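Local coordinates for FHA domain-containing protein DDL (PDB 3VPY) that probably recognises phosphothreonine through its forkhead-associated domain, consistent with binding to the plant microRNA-processing enzyme Dicer-like 1, at residues A[52-65]-A[116-128]. Sequence-based numbering, arbitrary orientation.
Sequences PTDHPSCSKQHAVI and TIKFGNSSREYVL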
loop_
_atom_site.group_PDB
_atom_site.type_symbol
_atom_site.label_atom_id
_atom_site.label_comp_id
_atom_site.label_asym_id
_atom_site.label_seq_id
_atom_site.Cartn_x
_atom_site.Cartn_y
_atom_site.Cartn_z
ATOM N N PRO A 52 -4.366 -9.541 -8.124
ATOM C CA PRO A 52 -5.548 -10.359 -7.874
ATOM C C PRO A 52 -5.463 -10.993 -6.494
ATOM O O PRO A 52 -4.378 -11.394 -6.056
ATOM C CB PRO A 52 -5.508 -11.419 -8.994
ATOM C CG PRO A 52 -4.103 -11.431 -9.477
ATOM C CD PRO A 52 -3.378 -10.206 -8.989
ATOM N N THR A 53 -6.591 -11.021 -5.796
ATOM C CA THR A 53 -6.699 -11.687 -4.508
ATOM C C THR A 53 -7.685 -12.829 -4.699
ATOM O O THR A 53 -8.904 -12.670 -4.551
ATOM C CB THR A 53 -7.162 -10.715 -3.400
ATOM O OG1 THR A 53 -8.443 -10.156 -3.762
ATOM C CG2 THR A 53 -6.127 -9.620 -3.222
ATOM N N ASP A 54 -7.147 -13.986 -5.060
ATOM C CA ASP A 54 -7.967 -15.099 -5.540
ATOM C C ASP A 54 -8.741 -15.858 -4.450
ATOM O O ASP A 54 -9.667 -16.598 -4.762
ATOM C CB ASP A 54 -7.093 -16.074 -6.336
ATOM C CG ASP A 54 -6.638 -15.506 -7.687
ATOM O OD1 ASP A 54 -7.377 -14.715 -8.328
ATOM O OD2 ASP A 54 -5.530 -15.888 -8.128
ATOM N N HIS A 55 -8.347 -15.698 -3.195
ATOM C CA HIS A 55 -9.001 -16.450 -2.114
ATOM C C HIS A 55 -10.524 -16.201 -2.118
ATOM O O HIS A 55 -10.965 -15.062 -2.307
ATOM C CB HIS A 55 -8.398 -16.089 -0.755
ATOM C CG HIS A 55 -8.792 -17.037 0.333
ATOM N ND1 HIS A 55 -9.880 -16.827 1.158
ATOM C CD2 HIS A 55 -8.268 -18.231 0.698
ATOM C CE1 HIS A 55 -9.999 -17.842 1.991
ATOM N NE2 HIS A 55 -9.032 -18.709 1.732
ATOM N N PRO A 56 -11.329 -17.261 -1.967
ATOM C CA PRO A 56 -12.776 -17.084 -2.086
ATOM C C PRO A 56 -13.409 -16.152 -1.034
ATOM O O PRO A 56 -14.543 -15.736 -1.203
ATOM C CB PRO A 56 -13.327 -18.525 -1.990
ATOM C CG PRO A 56 -12.240 -19.324 -1.408
ATOM C CD PRO A 56 -10.955 -18.676 -1.800
ATOM N N SER A 57 -12.687 -15.798 0.028
ATOM C CA SER A 57 -13.283 -14.855 1.012
ATOM C C SER A 57 -13.190 -13.410 0.539
ATOM O O SER A 57 -13.777 -12.502 1.147
ATOM C CB SER A 57 -12.631 -14.997 2.388
ATOM O OG SER A 57 -11.267 -14.658 2.343
ATOM N N CYS A 58 -12.424 -13.180 -0.514
ATOM C CA CYS A 58 -12.170 -11.812 -0.992
ATOM C C CYS A 58 -13.251 -11.289 -1.930
ATOM O O CYS A 58 -13.805 -12.027 -2.726
ATOM C CB CYS A 58 -10.837 -11.750 -1.715
ATOM S SG CYS A 58 -9.446 -12.060 -0.581
ATOM N N SER A 59 -13.520 -9.992 -1.857
ATOM C CA SER A 59 -14.547 -9.377 -2.713
ATOM C C SER A 59 -13.979 -9.106 -4.108
ATOM O O SER A 59 -12.749 -9.079 -4.289
ATOM C CB SER A 59 -15.040 -8.076 -2.062
ATOM O OG SER A 59 -15.529 -8.312 -0.725
ATOM N N LYS A 60 -14.864 -8.932 -5.096
ATOM C CA LYS A 60 -14.457 -8.667 -6.482
ATOM C C LYS A 60 -13.517 -7.462 -6.592
ATOM O O LYS A 60 -12.475 -7.499 -7.266
ATOM C CB LYS A 60 -15.707 -8.453 -7.333
ATOM C CG LYS A 60 -16.476 -9.738 -7.628
ATOM C CD LYS A 60 -17.789 -9.431 -8.310
ATOM C CE LYS A 60 -17.683 -9.608 -9.791
ATOM N NZ LYS A 60 -19.048 -9.801 -10.344
ATOM N N GLN A 61 -13.899 -6.392 -5.901
ATOM C CA GLN A 61 -13.055 -5.215 -5.693
ATOM C C GLN A 61 -12.982 -4.976 -4.182
ATOM O O GLN A 61 -13.967 -4.559 -3.544
ATOM C CB GLN A 61 -13.651 -3.991 -6.408
ATOM C CG GLN A 61 -13.813 -4.161 -7.916
ATOM C CD GLN A 61 -14.330 -2.903 -8.598
ATOM O OE1 GLN A 61 -13.838 -1.811 -8.338
ATOM N NE2 GLN A 61 -15.300 -3.063 -9.497
ATOM N N HIS A 62 -11.821 -5.274 -3.610
ATOM C CA HIS A 62 -11.715 -5.456 -2.173
ATOM C C HIS A 62 -11.132 -4.221 -1.512
ATOM O O HIS A 62 -11.713 -3.693 -0.573
ATOM C CB HIS A 62 -10.831 -6.667 -1.857
ATOM C CG HIS A 62 -11.060 -7.247 -0.500
ATOM N ND1 HIS A 62 -10.593 -6.686 0.668
ATOM C CD2 HIS A 62 -11.723 -8.370 -0.135
ATOM C CE1 HIS A 62 -10.947 -7.446 1.690
ATOM N NE2 HIS A 62 -11.633 -8.471 1.228
ATOM N N ALA A 63 -9.979 -3.768 -1.993
ATOM C CA ALA A 63 -9.268 -2.648 -1.357
ATOM C C ALA A 63 -8.409 -1.976 -2.411
ATOM O O ALA A 63 -8.052 -2.600 -3.422
ATOM C CB ALA A 63 -8.395 -3.143 -0.237
ATOM N N VAL A 64 -8.068 -0.710 -2.178
ATOM C CA VAL A 64 -7.077 -0.034 -3.014
ATOM C C VAL A 64 -5.901 0.457 -2.145
ATOM O O VAL A 64 -6.085 0.796 -0.976
ATOM C CB VAL A 64 -7.723 1.134 -3.837
ATOM C CG1 VAL A 64 -8.264 2.268 -2.936
ATOM C CG2 VAL A 64 -6.758 1.684 -4.849
ATOM N N ILE A 65 -4.701 0.431 -2.698
ATOM C CA ILE A 65 -3.607 1.230 -2.131
ATOM C C ILE A 65 -3.450 2.439 -3.040
ATOM O O ILE A 65 -3.183 2.296 -4.248
ATOM C CB ILE A 65 -2.289 0.436 -1.969
ATOM C CG1 ILE A 65 -2.468 -0.589 -0.842
ATOM C CG2 ILE A 65 -1.125 1.400 -1.643
ATOM C CD1 ILE A 65 -1.309 -1.567 -0.613
ATOM N N THR A 116 1.985 -5.340 7.757
ATOM C CA THR A 116 1.438 -6.551 7.153
ATOM C C THR A 116 -0.015 -6.319 6.798
ATOM O O THR A 116 -0.783 -5.797 7.593
ATOM C CB THR A 116 1.540 -7.747 8.097
ATOM O OG1 THR A 116 2.913 -7.924 8.464
ATOM C CG2 THR A 116 1.038 -9.005 7.405
ATOM N N ILE A 117 -0.377 -6.736 5.606
ATOM C CA ILE A 117 -1.721 -6.548 5.082
ATOM C C ILE A 117 -2.331 -7.899 4.760
ATOM O O ILE A 117 -1.665 -8.767 4.183
ATOM C CB ILE A 117 -1.658 -5.705 3.809
ATOM C CG1 ILE A 117 -0.993 -4.361 4.130
ATOM C CG2 ILE A 117 -3.044 -5.502 3.232
ATOM C CD1 ILE A 117 -0.614 -3.560 2.904
ATOM N N LYS A 118 -3.602 -8.056 5.107
ATOM C CA LYS A 118 -4.341 -9.285 4.785
ATOM C C LYS A 118 -5.735 -8.909 4.345
ATOM O O LYS A 118 -6.365 -8.046 4.973
ATOM C CB LYS A 118 -4.436 -10.190 6.006
ATOM C CG LYS A 118 -5.147 -11.522 5.761
ATOM C CD LYS A 118 -5.424 -12.197 7.094
ATOM C CE LYS A 118 -5.864 -13.613 6.935
ATOM N NZ LYS A 118 -5.400 -14.421 8.122
ATOM N N PHE A 119 -6.223 -9.578 3.301
ATOM C CA PHE A 119 -7.563 -9.312 2.793
ATOM C C PHE A 119 -8.456 -10.477 3.173
ATOM O O PHE A 119 -8.131 -11.641 2.909
ATOM C CB PHE A 119 -7.524 -9.094 1.265
ATOM C CG PHE A 119 -6.572 -8.013 0.837
ATOM C CD1 PHE A 119 -6.866 -6.663 1.100
ATOM C CD2 PHE A 119 -5.381 -8.321 0.174
ATOM C CE1 PHE A 119 -5.974 -5.624 0.706
ATOM C CE2 PHE A 119 -4.481 -7.304 -0.215
ATOM C CZ PHE A 119 -4.787 -5.942 0.060
ATOM N N GLY A 120 -9.591 -10.152 3.790
ATOM C CA GLY A 120 -10.558 -11.126 4.230
ATOM C C GLY A 120 -9.961 -12.210 5.106
ATOM O O GLY A 120 -9.214 -11.921 6.047
ATOM N N ASN A 121 -10.270 -13.459 4.769
ATOM C CA ASN A 121 -9.758 -14.619 5.501
ATOM C C ASN A 121 -8.744 -15.397 4.668
ATOM O O ASN A 121 -8.593 -16.628 4.806
ATOM C CB ASN A 121 -10.931 -15.506 5.909
ATOM C CG ASN A 121 -11.974 -14.742 6.695
ATOM O OD1 ASN A 121 -13.181 -14.827 6.418
ATOM N ND2 ASN A 121 -11.511 -13.971 7.690
ATOM N N SER A 122 -8.058 -14.655 3.803
ATOM C CA SER A 122 -7.110 -15.232 2.869
ATOM C C SER A 122 -5.967 -15.947 3.602
ATOM O O SER A 122 -5.598 -15.574 4.715
ATOM C CB SER A 122 -6.574 -14.154 1.907
ATOM O OG SER A 122 -5.657 -14.730 1.002
ATOM N N SER A 123 -5.452 -16.983 2.949
ATOM C CA SER A 123 -4.242 -17.706 3.340
ATOM C C SER A 123 -2.977 -16.949 2.900
ATOM O O SER A 123 -1.842 -17.374 3.204
ATOM C CB SER A 123 -4.267 -19.105 2.714
ATOM O OG SER A 123 -4.541 -19.044 1.320
ATOM N N ARG A 124 -3.168 -15.849 2.175
ATOM C CA ARG A 124 -2.048 -14.997 1.746
ATOM C C ARG A 124 -1.927 -13.750 2.607
ATOM O O ARG A 124 -2.909 -13.298 3.202
ATOM C CB ARG A 124 -2.207 -14.574 0.296
ATOM C CG ARG A 124 -2.141 -15.697 -0.642
ATOM C CD ARG A 124 -1.822 -15.223 -2.020
ATOM N NE ARG A 124 -1.663 -16.416 -2.828
ATOM C CZ ARG A 124 -0.962 -16.477 -3.944
ATOM N NH1 ARG A 124 -0.362 -15.390 -4.421
ATOM N NH2 ARG A 124 -0.890 -17.643 -4.573
ATOM N N GLU A 125 -0.718 -13.204 2.692
ATOM C CA GLU A 125 -0.493 -11.967 3.423
ATOM C C GLU A 125 0.588 -11.216 2.691
ATOM O O GLU A 125 1.339 -11.797 1.914
ATOM C CB GLU A 125 0.001 -12.239 4.836
ATOM C CG GLU A 125 -0.939 -12.998 5.725
ATOM C CD GLU A 125 -0.228 -13.391 6.973
ATOM O OE1 GLU A 125 0.267 -14.543 7.025
ATOM O OE2 GLU A 125 -0.124 -12.525 7.870
ATOM N N TYR A 126 0.665 -9.924 2.952
ATOM C CA TYR A 126 1.586 -9.053 2.242
ATOM C C TYR A 126 2.339 -8.172 3.226
ATOM O O TYR A 126 1.771 -7.745 4.236
ATOM C CB TYR A 126 0.832 -8.159 1.245
ATOM C CG TYR A 126 -0.053 -8.918 0.295
ATOM C CD1 TYR A 126 0.394 -9.229 -0.990
ATOM C CD2 TYR A 126 -1.329 -9.352 0.694
ATOM C CE1 TYR A 126 -0.415 -9.926 -1.872
ATOM C CE2 TYR A 126 -2.150 -10.064 -0.172
ATOM C CZ TYR A 126 -1.680 -10.349 -1.464
ATOM O OH TYR A 126 -2.460 -11.063 -2.343
ATOM N N VAL A 127 3.609 -7.913 2.936
ATOM C CA VAL A 127 4.408 -6.997 3.739
ATOM C C VAL A 127 4.969 -5.879 2.855
ATOM O O VAL A 127 5.559 -6.147 1.790
ATOM C CB VAL A 127 5.589 -7.729 4.443
ATOM C CG1 VAL A 127 6.562 -6.728 5.062
ATOM C CG2 VAL A 127 5.051 -8.664 5.511
ATOM N N LEU A 128 4.756 -4.641 3.295
ATOM C CA LEU A 128 5.141 -3.465 2.530
ATOM C C LEU A 128 6.543 -3.029 2.908
ATOM O O LEU A 128 6.861 -2.906 4.083
ATOM C CB LEU A 128 4.147 -2.331 2.809
ATOM C CG LEU A 128 4.370 -1.045 2.031
ATOM C CD1 LEU A 128 4.204 -1.234 0.506
ATOM C CD2 LEU A 128 3.386 0.012 2.560
HETATM O O HOH W 1 -1.576 -12.418 -4.408
#
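His55 lays one face of its imidazole over the CA of Ser122, 3.7 Å from CA to ring centroid and near the ring normal, a CH-pi contact between two loops of this FHA-domain beta sandwich, one of them the turn of hairpin 116-128. Pro56 CD covers the opposite face, and with CG anti to the backbone N (chi1 -167°) the ring lies over Ser122. His55 ND1 lies 2.8 Å from Ser57 OG in a hydrogen bond, and that same hydroxyl oxygen accepts the backbone N-H of Asn121 at 2.9 Å, just past Gly120 in the type II' turn from Phe119 to Ser122. With an alanine at His55 the imidazole is gone, which would probably leave Ser57 OG held by Asn121 N alone of these two partners, less firmly fixed in rotation, and uncover Ser122 CA. Gly120 has positive phi, and a CB there would run into Ser57 OG. Deeper in, Phe119 fills the space between the sheets: its CB sits over the His62 ring, 4.0 Å from the centroid, while its ring edge points at the same face in an offset edge-to-face pair (planes at 69°). Phe42 of strand 39-43 also meets the Phe119 ring. Ala63 CB touches Phe119 CE1, and the methyl CG2 of Thr53 reaches Phe119 CD2 at 3.7 Å. Farther along, Ile65 and Ile117 meet tip to tip, CD1 to CD1 at 4.1 Å.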